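Local coordinates for Yop proteins translocation protein Q (Yersinia pseudotuberculosis, PDB 3UEP) that forms part of the Yop type III secretion machinery, here as its C-terminal fragment, a FliN-like C-ring domain made from an internal translation start, at residues Leu32-His35 / Thr36-Ser39. Sequence-based numbering, arbitrary orientation.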
loop_
_atom_site.group_PDB
_atom_site.type_symbol
_atom_site.label_atom_id
_atom_site.label_comp_id
_atom_site.label_asym_id
_atom_site.label_seq_id
_atom_site.Cartn_x
_atom_site.Cartn_y
_atom_site.Cartn_z
ATOM N N LEU A 32 -4.976 -12.613 2.276
ATOM C CA LEU A 32 -5.398 -13.684 1.369
ATOM C C LEU A 32 -4.799 -14.997 1.866
ATOM O O LEU A 32 -3.622 -15.043 2.237
ATOM C CB LEU A 32 -4.904 -13.421 -0.058
ATOM C CG LEU A 32 -5.442 -12.175 -0.772
ATOM C CD1 LEU A 32 -4.852 -12.042 -2.159
ATOM C CD2 LEU A 32 -6.938 -12.222 -0.849
ATOM N N ASP A 33 -5.579 -16.070 1.884
ATOM C CA ASP A 33 -4.975 -17.361 2.193
ATOM C C ASP A 33 -4.112 -17.872 1.039
ATOM O O ASP A 33 -4.080 -17.280 -0.032
ATOM C CB ASP A 33 -6.013 -18.401 2.651
ATOM C CG ASP A 33 -6.943 -18.858 1.538
ATOM O OD1 ASP A 33 -7.900 -19.591 1.854
ATOM O OD2 ASP A 33 -6.728 -18.503 0.359
ATOM N N TRP A 34 -3.404 -18.973 1.263
ATOM C CA TRP A 34 -2.493 -19.501 0.251
ATOM C C TRP A 34 -3.207 -20.065 -0.965
ATOM O O TRP A 34 -2.738 -19.887 -2.090
ATOM C CB TRP A 34 -1.551 -20.564 0.834
ATOM C CG TRP A 34 -0.631 -21.127 -0.210
ATOM C CD1 TRP A 34 -0.757 -22.316 -0.853
ATOM C CD2 TRP A 34 0.538 -20.494 -0.752
ATOM N NE1 TRP A 34 0.262 -22.471 -1.763
ATOM C CE2 TRP A 34 1.068 -21.360 -1.723
ATOM C CE3 TRP A 34 1.177 -19.268 -0.521
ATOM C CZ2 TRP A 34 2.227 -21.058 -2.446
ATOM C CZ3 TRP A 34 2.326 -18.968 -1.244
ATOM C CH2 TRP A 34 2.841 -19.860 -2.187
ATOM N N HIS A 35 -4.321 -20.762 -0.755
ATOM C CA HIS A 35 -5.137 -21.221 -1.898
ATOM C C HIS A 35 -5.373 -20.052 -2.856
ATOM O O HIS A 35 -5.227 -20.180 -4.065
ATOM C CB HIS A 35 -6.511 -21.717 -1.451
ATOM C CG HIS A 35 -6.521 -23.104 -0.890
ATOM N ND1 HIS A 35 -6.130 -24.207 -1.614
ATOM C CD2 HIS A 35 -6.919 -23.567 0.319
ATOM C CE1 HIS A 35 -6.275 -25.295 -0.873
ATOM N NE2 HIS A 35 -6.753 -24.931 0.301
ATOM N N THR A 36 -5.756 -18.911 -2.295
ATOM C CA THR A 36 -6.064 -17.722 -3.085
ATOM C C THR A 36 -4.829 -17.163 -3.801
ATOM O O THR A 36 -4.901 -16.863 -4.986
ATOM C CB THR A 36 -6.761 -16.624 -2.237
ATOM O OG1 THR A 36 -7.917 -17.176 -1.610
ATOM C CG2 THR A 36 -7.225 -15.480 -3.119
ATOM N N LEU A 37 -3.695 -17.066 -3.106
ATOM C CA LEU A 37 -2.468 -16.545 -3.733
ATOM C C LEU A 37 -1.938 -17.463 -4.809
ATOM O O LEU A 37 -1.494 -17.005 -5.865
ATOM C CB LEU A 37 -1.339 -16.334 -2.712
ATOM C CG LEU A 37 -1.241 -15.122 -1.788
ATOM C CD1 LEU A 37 0.051 -15.223 -1.014
ATOM C CD2 LEU A 37 -1.255 -13.838 -2.564
ATOM N N THR A 38 -1.951 -18.765 -4.539
ATOM C CA THR A 38 -1.429 -19.717 -5.523
ATOM C C THR A 38 -2.332 -19.843 -6.743
ATOM O O THR A 38 -1.878 -20.231 -7.809
ATOM C CB THR A 38 -1.199 -21.119 -4.938
ATOM O OG1 THR A 38 -0.430 -21.879 -5.874
ATOM C CG2 THR A 38 -2.513 -21.824 -4.708
ATOM N N SER A 39 -3.609 -19.515 -6.603
ATOM C CA SER A 39 -4.513 -19.540 -7.770
ATOM C C SER A 39 -4.417 -18.271 -8.626
ATOM O O SER A 39 -4.954 -18.221 -9.721
ATOM C CB SER A 39 -5.956 -19.724 -7.323
ATOM O OG SER A 39 -6.326 -18.579 -6.579
#
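D33 is the N-cap of helix 34-39, the short helix that follows strand 31-33 in this FliN-type domain, and its side chain accepts from T36. A single carboxylate oxygen, D33 OD2, takes two hydrogen bonds: the amide T36 N lies 2.9 Å from D33 OD2, nearly in line with its C-O bond, and T36 OG1 approaches OD2 to 2.7 Å on the syn side but 34° out of the carboxylate plane. The two donors arrive from opposite faces of that plane, which should restrict its rotation. D33 CG sits between the backbone N and the carbonyl carbon (chi1 70°), a rotamer that folds the carboxylate back over the first turn, where its negative charge would suit the helix N-terminus.

Backbone bonds then carry the turn forward, L37 N to D33 O, T38 N to W34 O and, more bent, S39 N to H35 O.

Among the apolar contacts, L37 lies between L32 and W34. L32 spreads its methyls, CD1 meeting L37 CD2 at 4.0 Å and CD2 touching T36 CG2, while L65 of the second subunit also packs on L37. L32 and D33 pair antiparallel with a strand of that subunit, so the cap stands at the dimer interface. L37 CD1 comes obliquely to the indole, 4.2 Å from W34 CE3. With CG anti to the backbone N (chi1 179°), W34 carries its indole out across T38, whose side chain it crosses at about a right angle, and T38 CB makes a CH-pi contact over one face, 4.1 Å from the centroid of the five-membered ring and nearest to W34 NE1.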